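Long-range contacts in aspartokinase (Synechocystis, PDB 3L76), which probably catalyses the ATP-dependent phosphorylation of the beta-carboxyl group of L-aspartate, and carries ACT domains that bind lysine and threonine: residues A[6-11]-A[172-177]; A[471-476]-A[493-498]; A[527-532]-A[565-570]. All blocks are in the same frame, centred on the assembly; numbering follows the deposited sequence.

Contact 1: residues A[6-11]-A[172-177]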
loop_
_atom_site.group_PDB
_atom_site.type_symbol
_atom_site.label_atom_id
_atom_site.label_comp_id
_atom_site.label_asym_id
_atom_site.label_seq_id
_atom_site.Cartn_x
_atom_site.Cartn_y
_atom_site.Cartn_z
ATOM N N GLN A 6 19.663 -11.925 -1.953
ATOM C CA GLN A 6 19.015 -12.674 -0.877
ATOM C C GLN A 6 17.510 -12.398 -0.836
ATOM O O GLN A 6 17.062 -11.295 -1.138
ATOM C CB GLN A 6 19.642 -12.344 0.479
ATOM C CG GLN A 6 21.138 -12.616 0.579
ATOM C CD GLN A 6 21.684 -12.358 1.976
ATOM O OE1 GLN A 6 20.992 -11.812 2.838
ATOM N NE2 GLN A 6 22.930 -12.750 2.203
ATOM N N LYS A 7 16.732 -13.413 -0.479
ATOM C CA LYS A 7 15.291 -13.251 -0.323
ATOM C C LYS A 7 14.877 -13.809 1.021
ATOM O O LYS A 7 15.408 -14.820 1.465
ATOM C CB LYS A 7 14.507 -13.929 -1.456
ATOM C CG LYS A 7 13.610 -15.074 -0.993
ATOM C CD LYS A 7 12.119 -14.710 -0.972
ATOM C CE LYS A 7 11.309 -15.872 -0.394
ATOM N NZ LYS A 7 9.833 -15.725 -0.511
ATOM N N PHE A 8 13.940 -13.124 1.669
ATOM C CA PHE A 8 13.450 -13.526 2.978
ATOM C C PHE A 8 11.937 -13.619 2.956
ATOM O O PHE A 8 11.251 -12.665 2.583
ATOM C CB PHE A 8 13.895 -12.527 4.046
ATOM C CG PHE A 8 15.384 -12.502 4.270
ATOM C CD1 PHE A 8 16.197 -11.647 3.538
ATOM C CD2 PHE A 8 15.971 -13.335 5.209
ATOM C CE1 PHE A 8 17.574 -11.616 3.752
ATOM C CE2 PHE A 8 17.346 -13.318 5.423
ATOM C CZ PHE A 8 18.149 -12.459 4.699
ATOM N N GLY A 9 11.423 -14.778 3.356
ATOM C CA GLY A 9 9.994 -15.018 3.352
ATOM C C GLY A 9 9.262 -14.385 4.519
ATOM O O GLY A 9 9.880 -13.809 5.414
ATOM N N GLY A 10 7.937 -14.508 4.502
ATOM C CA GLY A 10 7.077 -13.920 5.512
ATOM C C GLY A 10 7.500 -14.200 6.940
ATOM O O GLY A 10 7.802 -13.277 7.686
ATOM N N THR A 11 7.526 -15.472 7.321
ATOM C CA THR A 11 7.849 -15.853 8.693
ATOM C C THR A 11 9.180 -15.287 9.159
ATOM O O THR A 11 9.324 -14.900 10.316
ATOM C CB THR A 11 7.888 -17.377 8.856
ATOM O OG1 THR A 11 8.832 -17.928 7.929
ATOM C CG2 THR A 11 6.512 -17.970 8.600
ATOM N N GLU A 172 20.200 -16.672 -2.718
ATOM C CA GLU A 172 19.855 -17.423 -1.515
ATOM C C GLU A 172 18.419 -17.173 -1.092
ATOM O O GLU A 172 18.010 -16.021 -0.971
ATOM C CB GLU A 172 20.787 -17.028 -0.378
ATOM C CG GLU A 172 22.256 -17.005 -0.761
ATOM C CD GLU A 172 23.164 -16.669 0.411
ATOM O OE1 GLU A 172 23.350 -17.521 1.298
ATOM O OE2 GLU A 172 23.705 -15.552 0.442
ATOM N N ILE A 173 17.658 -18.247 -0.877
ATOM C CA ILE A 173 16.274 -18.139 -0.414
ATOM C C ILE A 173 16.197 -18.509 1.055
ATOM O O ILE A 173 16.414 -19.665 1.417
ATOM C CB ILE A 173 15.325 -19.079 -1.173
ATOM C CG1 ILE A 173 15.503 -18.933 -2.686
ATOM C CG2 ILE A 173 13.881 -18.817 -0.758
ATOM C CD1 ILE A 173 14.936 -17.663 -3.253
ATOM N N TYR A 174 15.875 -17.533 1.899
ATOM C CA TYR A 174 15.811 -17.764 3.338
ATOM C C TYR A 174 14.395 -18.042 3.807
ATOM O O TYR A 174 13.436 -17.428 3.335
ATOM C CB TYR A 174 16.422 -16.590 4.111
ATOM C CG TYR A 174 17.915 -16.492 3.937
ATOM C CD1 TYR A 174 18.463 -15.782 2.879
ATOM C CD2 TYR A 174 18.778 -17.132 4.813
ATOM C CE1 TYR A 174 19.832 -15.690 2.710
ATOM C CE2 TYR A 174 20.156 -17.051 4.651
ATOM C CZ TYR A 174 20.673 -16.322 3.597
ATOM O OH TYR A 174 22.028 -16.234 3.416
ATOM N N THR A 175 14.279 -18.976 4.743
ATOM C CA THR A 175 12.982 -19.470 5.171
ATOM C C THR A 175 13.089 -20.152 6.528
ATOM O O THR A 175 14.184 -20.278 7.075
ATOM C CB THR A 175 12.418 -20.457 4.140
ATOM O OG1 THR A 175 11.210 -21.032 4.646
ATOM C CG2 THR A 175 13.433 -21.559 3.845
ATOM N N ASP A 176 11.951 -20.572 7.077
ATOM C CA ASP A 176 11.926 -21.285 8.355
ATOM C C ASP A 176 12.062 -22.789 8.160
ATOM O O ASP A 176 11.229 -23.557 8.614
ATOM C CB ASP A 176 10.664 -20.951 9.161
ATOM C CG ASP A 176 9.377 -21.100 8.354
ATOM O OD1 ASP A 176 9.431 -21.187 7.110
ATOM O OD2 ASP A 176 8.296 -21.117 8.975
ATOM N N VAL A 177 13.130 -23.187 7.480
ATOM C CA VAL A 177 13.391 -24.577 7.143
ATOM C C VAL A 177 14.850 -24.674 6.718
ATOM O O VAL A 177 15.337 -23.820 5.978
ATOM C CB VAL A 177 12.480 -25.053 5.989
ATOM C CG1 VAL A 177 13.240 -25.949 5.033
ATOM C CG2 VAL A 177 11.246 -25.746 6.534
#

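Contact 2: residues A[471-476]-A[493-498]. With LYS (lysine), chain F.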
loop_
_atom_site.group_PDB
_atom_site.type_symbol
_atom_site.label_atom_id
_atom_site.label_comp_id
_atom_site.label_asym_id
_atom_site.label_seq_id
_atom_site.Cartn_x
_atom_site.Cartn_y
_atom_site.Cartn_z
ATOM N N ILE A 471 -10.953 -28.310 -13.454
ATOM C CA ILE A 471 -10.328 -29.430 -12.779
ATOM C C ILE A 471 -8.922 -29.677 -13.331
ATOM O O ILE A 471 -8.732 -29.901 -14.522
ATOM C CB ILE A 471 -11.158 -30.707 -12.917
ATOM C CG1 ILE A 471 -12.550 -30.502 -12.312
ATOM C CG2 ILE A 471 -10.422 -31.880 -12.271
ATOM C CD1 ILE A 471 -13.536 -31.610 -12.651
ATOM N N SER A 472 -7.940 -29.622 -12.449
ATOM C CA SER A 472 -6.563 -29.879 -12.816
ATOM C C SER A 472 -6.290 -31.364 -12.660
ATOM O O SER A 472 -6.732 -31.980 -11.693
ATOM C CB SER A 472 -5.610 -29.071 -11.924
ATOM O OG SER A 472 -4.278 -29.552 -12.015
ATOM N N VAL A 473 -5.548 -31.932 -13.604
ATOM C CA VAL A 473 -5.245 -33.357 -13.586
ATOM C C VAL A 473 -3.794 -33.606 -13.179
ATOM O O VAL A 473 -2.894 -32.904 -13.623
ATOM C CB VAL A 473 -5.458 -33.956 -14.989
ATOM C CG1 VAL A 473 -5.035 -35.415 -15.086
ATOM C CG2 VAL A 473 -6.832 -33.626 -15.574
ATOM N N ASP A 474 -3.571 -34.627 -12.358
ATOM C CA ASP A 474 -2.245 -34.903 -11.810
ATOM C C ASP A 474 -1.449 -35.922 -12.620
ATOM O O ASP A 474 -0.233 -35.796 -12.757
ATOM C CB ASP A 474 -2.356 -35.389 -10.367
ATOM C CG ASP A 474 -1.004 -35.732 -9.755
ATOM O OD1 ASP A 474 -0.118 -34.855 -9.712
ATOM O OD2 ASP A 474 -0.830 -36.879 -9.300
ATOM N N MET A 475 -2.142 -36.941 -13.130
ATOM C CA MET A 475 -1.505 -38.024 -13.869
ATOM C C MET A 475 -2.372 -38.495 -15.016
ATOM O O MET A 475 -3.587 -38.536 -14.905
ATOM C CB MET A 475 -1.178 -39.195 -12.948
ATOM C CG MET A 475 -0.219 -38.832 -11.816
ATOM S SD MET A 475 1.518 -38.779 -12.322
ATOM C CE MET A 475 1.817 -40.551 -12.376
ATOM N N ILE A 476 -1.734 -38.826 -16.131
ATOM C CA ILE A 476 -2.415 -39.466 -17.246
ATOM C C ILE A 476 -1.547 -40.601 -17.766
ATOM O O ILE A 476 -0.372 -40.396 -18.080
ATOM C CB ILE A 476 -2.675 -38.505 -18.393
ATOM C CG1 ILE A 476 -3.293 -37.211 -17.870
ATOM C CG2 ILE A 476 -3.559 -39.182 -19.464
ATOM C CD1 ILE A 476 -3.489 -36.164 -18.926
ATOM N N ILE A 493 -7.795 -45.210 -20.881
ATOM C CA ILE A 493 -7.079 -44.040 -20.405
ATOM C C ILE A 493 -7.342 -43.903 -18.924
ATOM O O ILE A 493 -8.484 -43.762 -18.517
ATOM C CB ILE A 493 -7.529 -42.738 -21.129
ATOM C CG1 ILE A 493 -7.218 -42.815 -22.622
ATOM C CG2 ILE A 493 -6.858 -41.498 -20.508
ATOM C CD1 ILE A 493 -7.563 -41.543 -23.383
ATOM N N ALA A 494 -6.286 -43.957 -18.120
ATOM C CA ALA A 494 -6.390 -43.695 -16.694
ATOM C C ALA A 494 -5.775 -42.330 -16.344
ATOM O O ALA A 494 -4.792 -41.902 -16.954
ATOM C CB ALA A 494 -5.705 -44.806 -15.905
ATOM N N PHE A 495 -6.349 -41.654 -15.355
ATOM C CA PHE A 495 -5.809 -40.376 -14.920
ATOM C C PHE A 495 -6.155 -40.157 -13.466
ATOM O O PHE A 495 -7.008 -40.844 -12.929
ATOM C CB PHE A 495 -6.331 -39.221 -15.784
ATOM C CG PHE A 495 -7.801 -38.954 -15.633
ATOM C CD1 PHE A 495 -8.727 -39.648 -16.397
ATOM C CD2 PHE A 495 -8.263 -37.996 -14.740
ATOM C CE1 PHE A 495 -10.098 -39.401 -16.262
ATOM C CE2 PHE A 495 -9.631 -37.751 -14.605
ATOM C CZ PHE A 495 -10.547 -38.455 -15.369
ATOM N N MET A 496 -5.487 -39.207 -12.825
ATOM C CA MET A 496 -5.738 -38.949 -11.415
ATOM C C MET A 496 -6.085 -37.499 -11.151
ATOM O O MET A 496 -5.539 -36.593 -11.781
ATOM C CB MET A 496 -4.554 -39.385 -10.557
ATOM C CG MET A 496 -4.399 -40.889 -10.474
ATOM S SD MET A 496 -2.781 -41.350 -9.864
ATOM C CE MET A 496 -1.954 -41.834 -11.366
ATOM N N VAL A 497 -7.023 -37.303 -10.227
ATOM C CA VAL A 497 -7.427 -35.981 -9.777
ATOM C C VAL A 497 -7.620 -36.003 -8.277
ATOM O O VAL A 497 -7.706 -37.071 -7.670
ATOM C CB VAL A 497 -8.730 -35.505 -10.441
ATOM C CG1 VAL A 497 -8.519 -35.272 -11.935
ATOM C CG2 VAL A 497 -9.861 -36.485 -10.174
ATOM N N ALA A 498 -7.670 -34.815 -7.682
ATOM C CA ALA A 498 -7.973 -34.676 -6.269
ATOM C C ALA A 498 -9.330 -35.316 -5.987
ATOM O O ALA A 498 -10.280 -35.103 -6.742
ATOM C CB ALA A 498 -7.980 -33.193 -5.890
HETATM N N LYS F . -2.093 -30.362 -14.041
HETATM C CA LYS F . -2.002 -30.403 -15.506
HETATM C C LYS F . -3.356 -30.377 -16.203
HETATM O O LYS F . -4.390 -30.681 -15.563
HETATM C CB LYS F . -1.188 -31.625 -15.965
HETATM C CG LYS F . 0.276 -31.585 -15.535
HETATM C CD LYS F . 0.952 -32.945 -15.611
HETATM C CE LYS F . 0.702 -33.754 -14.354
HETATM N NZ LYS F . 1.962 -34.091 -13.627
HETATM O OXT LYS F . -3.409 -30.044 -17.415
HETATM O O HOH W 1 -7.756 -32.295 -9.191
#

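Contact 3: residues A[527-532]-A[565-570]. With LYS (lysine), chain E.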
loop_
_atom_site.group_PDB
_atom_site.type_symbol
_atom_site.label_atom_id
_atom_site.label_comp_id
_atom_site.label_asym_id
_atom_site.label_seq_id
_atom_site.Cartn_x
_atom_site.Cartn_y
_atom_site.Cartn_z
ATOM N N ILE A 527 -6.263 -45.090 -3.572
ATOM C CA ILE A 527 -4.937 -45.233 -4.164
ATOM C C ILE A 527 -3.945 -44.260 -3.541
ATOM O O ILE A 527 -4.315 -43.183 -3.073
ATOM C CB ILE A 527 -4.961 -44.963 -5.671
ATOM C CG1 ILE A 527 -5.359 -43.508 -5.926
ATOM C CG2 ILE A 527 -5.893 -45.952 -6.385
ATOM C CD1 ILE A 527 -4.848 -42.934 -7.229
ATOM N N ALA A 528 -2.679 -44.656 -3.538
ATOM C CA ALA A 528 -1.591 -43.767 -3.179
ATOM C C ALA A 528 -0.590 -43.744 -4.320
ATOM O O ALA A 528 -0.456 -44.726 -5.051
ATOM C CB ALA A 528 -0.931 -44.239 -1.929
ATOM N N LYS A 529 0.108 -42.625 -4.482
ATOM C CA LYS A 529 1.183 -42.545 -5.464
ATOM C C LYS A 529 2.552 -42.424 -4.799
ATOM O O LYS A 529 2.783 -41.528 -4.000
ATOM C CB LYS A 529 0.971 -41.387 -6.440
ATOM C CG LYS A 529 2.002 -41.377 -7.566
ATOM C CD LYS A 529 1.805 -40.225 -8.503
ATOM C CE LYS A 529 2.010 -38.901 -7.795
ATOM N NZ LYS A 529 1.871 -37.753 -8.733
ATOM N N VAL A 530 3.450 -43.341 -5.134
ATOM C CA VAL A 530 4.793 -43.351 -4.578
ATOM C C VAL A 530 5.737 -43.054 -5.718
ATOM O O VAL A 530 5.663 -43.685 -6.772
ATOM C CB VAL A 530 5.162 -44.716 -3.985
ATOM C CG1 VAL A 530 6.151 -44.542 -2.876
ATOM C CG2 VAL A 530 3.938 -45.408 -3.464
ATOM N N SER A 531 6.616 -42.082 -5.510
ATOM C CA SER A 531 7.508 -41.625 -6.562
ATOM C C SER A 531 8.954 -41.594 -6.086
ATOM O O SER A 531 9.241 -41.223 -4.947
ATOM C CB SER A 531 7.111 -40.217 -7.023
ATOM O OG SER A 531 5.820 -40.158 -7.587
ATOM N N ILE A 532 9.867 -41.972 -6.968
ATOM C CA ILE A 532 11.281 -41.749 -6.719
ATOM C C ILE A 532 11.804 -40.818 -7.806
ATOM O O ILE A 532 11.344 -40.870 -8.940
ATOM C CB ILE A 532 12.087 -43.064 -6.668
ATOM C CG1 ILE A 532 12.210 -43.686 -8.058
ATOM C CG2 ILE A 532 11.463 -44.051 -5.672
ATOM C CD1 ILE A 532 12.918 -45.007 -8.063
ATOM N N GLU A 565 12.287 -39.197 -17.582
ATOM C CA GLU A 565 13.686 -39.635 -17.536
ATOM C C GLU A 565 14.249 -39.724 -16.115
ATOM O O GLU A 565 15.205 -40.449 -15.877
ATOM C CB GLU A 565 14.586 -38.732 -18.385
ATOM C CG GLU A 565 14.147 -38.568 -19.838
ATOM C CD GLU A 565 12.998 -37.607 -19.983
ATOM O OE1 GLU A 565 12.603 -36.999 -18.966
ATOM O OE2 GLU A 565 12.508 -37.448 -21.116
ATOM N N ILE A 566 13.672 -38.986 -15.170
ATOM C CA ILE A 566 14.246 -38.925 -13.823
ATOM C C ILE A 566 13.234 -39.146 -12.700
ATOM O O ILE A 566 13.576 -39.050 -11.525
ATOM C CB ILE A 566 15.020 -37.577 -13.578
ATOM C CG1 ILE A 566 14.060 -36.399 -13.394
ATOM C CG2 ILE A 566 15.993 -37.286 -14.725
ATOM C CD1 ILE A 566 14.777 -35.080 -13.125
ATOM N N LYS A 567 11.991 -39.439 -13.067
ATOM C CA LYS A 567 10.943 -39.728 -12.085
ATOM C C LYS A 567 10.223 -41.017 -12.431
ATOM O O LYS A 567 9.798 -41.199 -13.569
ATOM C CB LYS A 567 9.913 -38.599 -12.013
ATOM C CG LYS A 567 8.915 -38.766 -10.877
ATOM C CD LYS A 567 7.955 -37.565 -10.755
ATOM C CE LYS A 567 7.361 -37.461 -9.341
ATOM N NZ LYS A 567 6.144 -36.619 -9.323
ATOM N N ILE A 568 10.111 -41.912 -11.452
ATOM C CA ILE A 568 9.236 -43.078 -11.555
ATOM C C ILE A 568 8.145 -42.965 -10.496
ATOM O O ILE A 568 8.440 -42.750 -9.321
ATOM C CB ILE A 568 9.982 -44.422 -11.380
ATOM C CG1 ILE A 568 11.140 -44.544 -12.372
ATOM C CG2 ILE A 568 9.025 -45.578 -11.598
ATOM C CD1 ILE A 568 12.269 -45.427 -11.875
ATOM N N SER A 569 6.891 -43.069 -10.932
ATOM C CA SER A 569 5.737 -43.137 -10.037
ATOM C C SER A 569 5.022 -44.501 -10.131
ATOM O O SER A 569 4.765 -45.017 -11.226
ATOM C CB SER A 569 4.733 -42.031 -10.377
ATOM O OG SER A 569 5.255 -40.758 -10.118
ATOM N N CYS A 570 4.689 -45.072 -8.980
ATOM C CA CYS A 570 3.835 -46.261 -8.931
ATOM C C CYS A 570 2.555 -45.930 -8.207
ATOM O O CYS A 570 2.590 -45.384 -7.100
ATOM C CB CYS A 570 4.514 -47.404 -8.180
ATOM S SG CYS A 570 5.890 -48.121 -9.036
HETATM N N LYS E . 16.845 -45.775 -16.798
HETATM C CA LYS E . 16.472 -46.360 -15.517
HETATM C C LYS E . 16.457 -47.891 -15.625
HETATM O O LYS E . 16.667 -48.457 -16.710
HETATM C CB LYS E . 15.119 -45.821 -15.033
HETATM C CG LYS E . 13.949 -45.996 -16.026
HETATM C CD LYS E . 12.638 -45.425 -15.447
HETATM C CE LYS E . 12.602 -43.900 -15.515
HETATM N NZ LYS E . 12.858 -43.423 -16.920
HETATM O OXT LYS E . 16.261 -48.594 -14.631
HETATM O O HOH W 2 3.837 -36.387 -10.359
#

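Contact 1: residues A[6-11]-A[172-177]
Phe8 and Tyr174 are paired neighbours on the parallel strands 6-8 and 172-175, and their rings leave the same face of the sheet. In both, CG stands anti to the carbonyl carbon (chi1 -66° and -69°), which swings the two rings the same way. The planes are only 13° apart but slid past each other: Phe8 CE2 lies 3.6 Å from Tyr174 CG. On this face the extended chain of Gln6 runs beside Glu172, its amide plane almost perpendicular to the carboxylate, and a weak hydrogen bond of 3.4 Å joins Gln6 NE2 to Glu172 OE2. The other carboxylate oxygen, OE1, takes a weak bond from Tyr174 OH and has a long, weak ion pair with Arg231. On the reverse face Lys7, bent at chi2, lays its aliphatic part across Ile173, with CG 3.7 Å from Ile173 CD1. Its NZ goes on to hydrogen-bond Ser41 OG, so a lysine suits both hydrocarbon and polar neighbours. Backbone bonds include Tyr174 N to Lys7 O (2.8 Å). Within the amino acid kinase domain, strand 35-40 flanks strand 3-8. Helix 16-31 packs over Gln6, Phe8 and Tyr174, while helix 154-166 touches Lys7 and Ile173.

Contact 2: residues A[471-476]-A[493-498]
Ile471 and Val497 meet where a lysine-binding segment runs into an ACT-domain beta hairpin, strands 475-479 and 490-498. Val497 CG1 is the bump here: it lies 3.9 Å from Ile471 CG2 and 3.8 Å from Ser472 O, in a shallow hollow of the incoming loop. Phe495 CB sits in a notch between two branched side chains, 4.1 Å from Val473 CG1 and 4.2 Å from Ile476 CG1. Phe495 CG lies between its backbone N and carbonyl carbon (chi1 67°), which leads the ring away from 471-476 to meet Phe463 edge-to-face. Beta-branched residues suit this face, offering two methyl-bearing arms to grip a neighbour. On the other face, the unbranched, flexible Met475 and Met496 run side by side, pointing the same way, and Met496 also touches Met560 of strand 560-563. An alanine in place of Met496 would probably leave Met475 without its flank and open a gap against Met560. A straight bond of 2.8 Å from Asp474 N to Met496 O fixes the loop to the strand. That is likely to hold Val473 in position for the bound lysine: Val473 N reaches its carboxylate O at 2.6 Å, while Val473 O and Ser472 OG accept from its amino group. Beyond, one water donates to Ser472 O (2.7 Å) and accepts from Ala498 N (2.9 Å).

Contact 3: residues A[527-532]-A[565-570]
Two antiparallel strands of an ACT-domain sheet, 527-532 and 567-570, form this contact beside a bound lysine. Two hydrogen-bonded pairs hold the backbones: Val530 with Cys570, where Cys570 N reaches Val530 O at 2.8 Å, and Ile532 with Ile568, where Ile532 N lies 2.9 Å from Ile568 O. Between them Ser531 faces Ser569 in a non-hydrogen-bonded pair. Both OG atoms are anti to their carbonyl carbons (chi1 -63° and -66°), and this brings them into a hydrogen bond of 2.7 Å. With Ser531 CA and Ser569 CA 4.2 Å apart, short hydroxyls span the gap, and each buried OG has a polar partner. The same face carries Lys529 and Lys567, whose NZ atoms are 4.5 Å apart. A water accepting from both probably eases their repulsion, as would the salt bridge from Lys529 to Asp474. The other face is apolar. There Ile532 and Ile568 lie side by side, CD1 to CD1 at 3.9 Å, both against Phe547 of helix 543-552, while Cys570 meets Phe548. Ile568 also lines the ligand pocket, where an apolar branch suits the ligand's aliphatic part: its CG1 is 3.5 Å from CE of the bound lysine.

Overall arrangement
All three contacts are largely buried, but contact 1 has an exposed end at Asp176, whereas no touching residue of contacts 2 and 3 is exposed. Contact 1 belongs to the amino acid kinase domain, its centre about 29 Å from that of contact 3, and joins parallel strands with an aromatic pair. Contacts 2 and 3 join antiparallel elements in two different ACT domains, and each borders its own lysine pocket: contact 2 offers backbone polar atoms and a serine hydroxyl to the ligand, contact 3 mainly hydrocarbon. These two touch. Asp474 OD2 of contact 2 forms a salt bridge of 2.9 Å with Lys529 NZ of contact 3, and Met475 and Met496 pack against Ser569 and Ile527, respectively.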